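Local coordinates for glucanase (Clostridium thermocellum, PDB 5GXX), which probably hydrolyses internal beta-1,4-glucosidic bonds of cellulose as a family 9 endoglucanase of the cellulosome, at residues H382-R394 against V406-F418. The protein carries 1 engineered substitution. Residues are numbered along the deposited sequence; the frame is centred on the assembly and turned at random.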
loop_
_atom_site.group_PDB
_atom_site.type_symbol
_atom_site.label_atom_id
_atom_site.label_comp_id
_atom_site.label_asym_id
_atom_site.label_seq_id
_atom_site.Cartn_x
_atom_site.Cartn_y
_atom_site.Cartn_z
ATOM N N HIS A 382 -5.348 32.678 -2.432
ATOM C CA HIS A 382 -4.714 34.001 -2.468
ATOM C C HIS A 382 -4.903 34.709 -3.790
ATOM O O HIS A 382 -5.100 34.060 -4.811
ATOM C CB HIS A 382 -3.223 33.906 -2.158
ATOM C CG HIS A 382 -2.946 33.025 -0.983
ATOM N ND1 HIS A 382 -3.422 33.322 0.277
ATOM C CD2 HIS A 382 -2.322 31.826 -0.889
ATOM C CE1 HIS A 382 -3.095 32.338 1.099
ATOM N NE2 HIS A 382 -2.398 31.434 0.426
ATOM N N VAL A 383 -4.823 36.039 -3.748
ATOM C CA VAL A 383 -4.980 36.848 -4.959
ATOM C C VAL A 383 -3.607 37.236 -5.480
ATOM O O VAL A 383 -2.875 37.961 -4.814
ATOM C CB VAL A 383 -5.767 38.142 -4.702
ATOM C CG1 VAL A 383 -6.003 38.910 -6.004
ATOM C CG2 VAL A 383 -7.097 37.794 -4.068
ATOM N N LEU A 384 -3.259 36.743 -6.664
ATOM C CA LEU A 384 -1.965 37.066 -7.277
ATOM C C LEU A 384 -2.061 38.405 -8.031
ATOM O O LEU A 384 -1.935 38.499 -9.266
ATOM C CB LEU A 384 -1.521 35.925 -8.213
ATOM C CG LEU A 384 -0.102 36.011 -8.780
ATOM C CD1 LEU A 384 0.987 35.738 -7.737
ATOM C CD2 LEU A 384 0.022 34.983 -9.910
ATOM N N TYR A 385 -2.244 39.473 -7.264
ATOM C CA TYR A 385 -2.492 40.768 -7.884
ATOM C C TYR A 385 -1.426 41.128 -8.892
ATOM O O TYR A 385 -0.203 41.037 -8.639
ATOM C CB TYR A 385 -2.549 41.923 -6.874
ATOM C CG TYR A 385 -3.791 41.973 -6.021
ATOM C CD1 TYR A 385 -5.002 42.447 -6.538
ATOM C CD2 TYR A 385 -3.741 41.583 -4.686
ATOM C CE1 TYR A 385 -6.137 42.511 -5.741
ATOM C CE2 TYR A 385 -4.878 41.652 -3.885
ATOM C CZ TYR A 385 -6.070 42.110 -4.415
ATOM O OH TYR A 385 -7.178 42.165 -3.600
ATOM N N GLY A 386 -1.928 41.614 -10.026
ATOM C CA GLY A 386 -1.034 42.180 -11.020
ATOM C C GLY A 386 -0.447 41.245 -12.057
ATOM O O GLY A 386 0.195 41.705 -12.998
ATOM N N ALA A 387 -0.614 39.939 -11.874
ATOM C CA ALA A 387 -0.029 38.985 -12.808
ATOM C C ALA A 387 -0.711 39.030 -14.167
ATOM O O ALA A 387 -1.913 38.779 -14.252
ATOM C CB ALA A 387 -0.104 37.568 -12.231
ATOM N N LEU A 388 0.077 39.329 -15.202
ATOM C CA LEU A 388 -0.395 39.222 -16.593
ATOM C C LEU A 388 -0.356 37.754 -16.998
ATOM O O LEU A 388 0.725 37.164 -17.014
ATOM C CB LEU A 388 0.463 40.062 -17.537
ATOM C CG LEU A 388 0.059 40.064 -19.020
ATOM C CD1 LEU A 388 -1.281 40.782 -19.234
ATOM C CD2 LEU A 388 1.134 40.785 -19.792
ATOM N N VAL A 389 -1.508 37.168 -17.318
ATOM C CA VAL A 389 -1.503 35.765 -17.766
ATOM C C VAL A 389 -1.000 35.593 -19.213
ATOM O O VAL A 389 -0.878 36.550 -19.970
ATOM C CB VAL A 389 -2.853 35.042 -17.497
ATOM C CG1 VAL A 389 -3.243 35.113 -16.026
ATOM C CG2 VAL A 389 -3.975 35.618 -18.353
ATOM N N GLY A 390 -0.751 34.346 -19.595
ATOM C CA GLY A 390 -0.372 34.045 -20.971
ATOM C C GLY A 390 -1.342 34.647 -21.979
ATOM O O GLY A 390 -0.936 35.332 -22.918
ATOM N N GLY A 391 -2.632 34.388 -21.785
ATOM C CA GLY A 391 -3.627 35.078 -22.575
ATOM C C GLY A 391 -4.375 34.144 -23.500
ATOM O O GLY A 391 -4.196 32.930 -23.444
ATOM N N PRO A 392 -5.140 34.718 -24.421
ATOM C CA PRO A 392 -6.026 33.915 -25.253
ATOM C C PRO A 392 -5.291 33.274 -26.423
ATOM O O PRO A 392 -4.132 33.594 -26.689
ATOM C CB PRO A 392 -7.040 34.954 -25.746
ATOM C CG PRO A 392 -6.186 36.206 -25.859
ATOM C CD PRO A 392 -5.245 36.164 -24.684
ATOM N N GLY A 393 -5.967 32.335 -27.072
ATOM C CA GLY A 393 -5.482 31.753 -28.313
ATOM C C GLY A 393 -5.628 32.718 -29.470
ATOM O O GLY A 393 -6.097 33.870 -29.347
ATOM N N ARG A 394 -5.280 32.202 -30.643
ATOM C CA ARG A 394 -5.212 32.991 -31.863
ATOM C C ARG A 394 -6.565 33.517 -32.325
ATOM O O ARG A 394 -6.612 34.451 -33.123
ATOM C CB ARG A 394 -4.579 32.132 -32.973
ATOM C CG ARG A 394 -3.067 32.013 -32.839
ATOM C CD ARG A 394 -2.467 30.999 -33.826
ATOM N NE ARG A 394 -2.616 31.362 -35.238
ATOM C CZ ARG A 394 -1.688 31.948 -35.994
ATOM N NH1 ARG A 394 -0.503 32.291 -35.488
ATOM N NH2 ARG A 394 -1.966 32.212 -37.270
ATOM N N VAL A 406 -0.603 26.902 -20.409
ATOM C CA VAL A 406 -0.248 27.861 -21.466
ATOM C C VAL A 406 -0.981 29.196 -21.229
ATOM O O VAL A 406 -0.359 30.211 -20.903
ATOM C CB VAL A 406 -0.531 27.266 -22.867
ATOM C CG1 VAL A 406 -0.207 28.293 -23.953
ATOM C CG2 VAL A 406 0.281 25.990 -23.055
ATOM N N LYS A 407 -2.306 29.178 -21.308
ATOM C CA LYS A 407 -3.068 30.421 -21.254
ATOM C C LYS A 407 -3.028 31.071 -19.877
ATOM O O LYS A 407 -3.150 32.291 -19.775
ATOM C CB LYS A 407 -4.507 30.227 -21.732
ATOM C CG LYS A 407 -4.571 29.723 -23.168
ATOM C CD LYS A 407 -5.955 29.815 -23.723
ATOM C CE LYS A 407 -5.925 29.306 -25.157
ATOM N NZ LYS A 407 -7.276 29.175 -25.773
ATOM N N ASN A 408 -2.890 30.257 -18.839
ATOM C CA ASN A 408 -2.898 30.797 -17.477
ATOM C C ASN A 408 -1.519 30.823 -16.812
ATOM O O ASN A 408 -1.410 30.978 -15.579
ATOM C CB ASN A 408 -3.949 30.137 -16.589
ATOM C CG ASN A 408 -5.213 30.983 -16.475
ATOM O OD1 ASN A 408 -5.342 32.038 -17.097
ATOM N ND2 ASN A 408 -6.148 30.519 -15.675
ATOM N N GLU A 409 -0.473 30.651 -17.618
ATOM C CA GLU A 409 0.903 30.876 -17.173
ATOM C C GLU A 409 1.078 32.312 -16.682
ATOM O O GLU A 409 0.424 33.228 -17.192
ATOM C CB GLU A 409 1.918 30.544 -18.285
ATOM C CG GLU A 409 3.398 30.670 -17.902
ATOM C CD GLU A 409 3.843 29.778 -16.764
ATOM O OE1 GLU A 409 3.154 29.653 -15.726
ATOM O OE2 GLU A 409 4.940 29.194 -16.875
ATOM N N VAL A 410 1.921 32.471 -15.672
ATOM C CA VAL A 410 2.311 33.783 -15.146
ATOM C C VAL A 410 3.824 33.757 -14.947
ATOM O O VAL A 410 4.388 32.698 -14.662
ATOM C CB VAL A 410 1.582 34.117 -13.804
ATOM C CG1 VAL A 410 0.096 34.380 -14.051
ATOM C CG2 VAL A 410 1.806 33.008 -12.768
ATOM N N ALA A 411 4.514 34.883 -15.114
ATOM C CA ALA A 411 5.971 34.852 -14.950
ATOM C C ALA A 411 6.558 36.243 -14.828
ATOM O O ALA A 411 5.963 37.230 -15.260
ATOM C CB ALA A 411 6.609 34.103 -16.133
ATOM N N CYS A 412 7.757 36.304 -14.267
ATOM C CA CYS A 412 8.524 37.544 -14.194
ATOM C C CYS A 412 8.596 38.249 -15.544
ATOM O O CYS A 412 8.329 39.451 -15.628
ATOM C CB CYS A 412 9.943 37.276 -13.680
ATOM S SG CYS A 412 10.043 36.750 -11.950
ATOM N N ASP A 413 8.954 37.520 -16.603
ATOM C CA ASP A 413 9.158 38.160 -17.896
ATOM C C ASP A 413 7.826 38.607 -18.515
ATOM O O ASP A 413 7.795 39.553 -19.305
ATOM C CB ASP A 413 9.941 37.238 -18.833
ATOM C CG ASP A 413 9.060 36.190 -19.487
ATOM O OD1 ASP A 413 8.692 35.201 -18.810
ATOM O OD2 ASP A 413 8.756 36.354 -20.693
ATOM N N TYR A 414 6.725 37.956 -18.141
ATOM C CA TYR A 414 5.395 38.334 -18.634
ATOM C C TYR A 414 5.084 39.737 -18.124
ATOM O O TYR A 414 4.503 40.554 -18.839
ATOM C CB TYR A 414 4.344 37.371 -18.085
ATOM C CG TYR A 414 4.193 36.057 -18.815
ATOM C CD1 TYR A 414 5.249 35.504 -19.524
ATOM C CD2 TYR A 414 3.005 35.344 -18.724
ATOM C CE1 TYR A 414 5.129 34.280 -20.155
ATOM C CE2 TYR A 414 2.857 34.128 -19.378
ATOM C CZ TYR A 414 3.915 33.613 -20.098
ATOM O OH TYR A 414 3.816 32.392 -20.736
ATOM N N ASN A 415 5.444 40.028 -16.876
ATOM C CA ASN A 415 5.117 41.321 -16.271
ATOM C C ASN A 415 6.092 42.447 -16.587
ATOM O O ASN A 415 5.772 43.607 -16.357
ATOM C CB ASN A 415 4.935 41.192 -14.749
ATOM C CG ASN A 415 3.495 40.944 -14.344
ATOM O OD1 ASN A 415 2.828 40.049 -14.866
ATOM N ND2 ASN A 415 2.990 41.769 -13.427
ATOM N N ALA A 416 7.274 42.130 -17.119
ATOM C CA ALA A 416 8.381 43.092 -17.095
ATOM C C ALA A 416 8.214 44.246 -18.076
ATOM O O ALA A 416 8.207 45.417 -17.671
ATOM C CB ALA A 416 9.701 42.381 -17.285
ATOM N N GLY A 417 8.061 43.946 -19.362
ATOM C CA GLY A 417 7.801 45.003 -20.345
ATOM C C GLY A 417 6.461 45.672 -20.067
ATOM O O GLY A 417 6.291 46.880 -20.277
ATOM N N PHE A 418 5.491 44.882 -19.616
ATOM C CA PHE A 418 4.159 45.377 -19.223
ATOM C C PHE A 418 4.201 46.514 -18.204
ATOM O O PHE A 418 3.546 47.544 -18.370
ATOM C CB PHE A 418 3.348 44.167 -18.751
ATOM C CG PHE A 418 1.924 44.445 -18.349
ATOM C CD1 PHE A 418 1.046 45.068 -19.229
ATOM C CD2 PHE A 418 1.451 43.959 -17.133
ATOM C CE1 PHE A 418 -0.277 45.237 -18.880
ATOM C CE2 PHE A 418 0.124 44.129 -16.785
ATOM C CZ PHE A 418 -0.719 44.780 -17.654
HETATM O O HOH W 1 2.619 37.127 -15.015
#
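The side-chain amide of Asn-415 bridges the backbone from Gly-386 to Leu-388: OD1 takes the N-H of Leu-388 on a lone pair at 2.9 Å and nearly straight (173°), while ND2 gives a 2.8 Å bond to Gly-386 O, meeting that oxygen from above its carbonyl plane. A water joins Asn-415 OD1 and Leu-388 O to the N-H of Ala-411. Leu-388 swings CG away from its own N (chi1 -179°), which lays CD2 over one face of the Phe-418 ring, 4.2 Å from the centroid, a CH-pi contact. Leu-388 O lies at the edge of the Tyr-414 ring, 3.4 Å from Tyr-414 CD2. Val-410 CG1 packs on Ala-387 CB (3.7 Å) and Val-389, and CG2 meets Leu-384 CD2 tip to tip. Beyond, Gly-391 N bonds to Lys-407 O at 3.0 Å; Gly-390 CA lies 3.8 Å from Val-406 O and packs on Tyr-414 CE2. Lys-407 runs extended past Gly-391 O toward Gly-393, its NZ held by Ser-397 O. Helix 7-20 packs on Asn-415 through Phe-17 and Tyr-18, and helix 322-340 on Phe-418. In the glycosyl hydrolase family 9 alpha/alpha barrel, buried polar bonds thus join the loop before helix 412-429 to that helix, beside Tris-binding Glu-409.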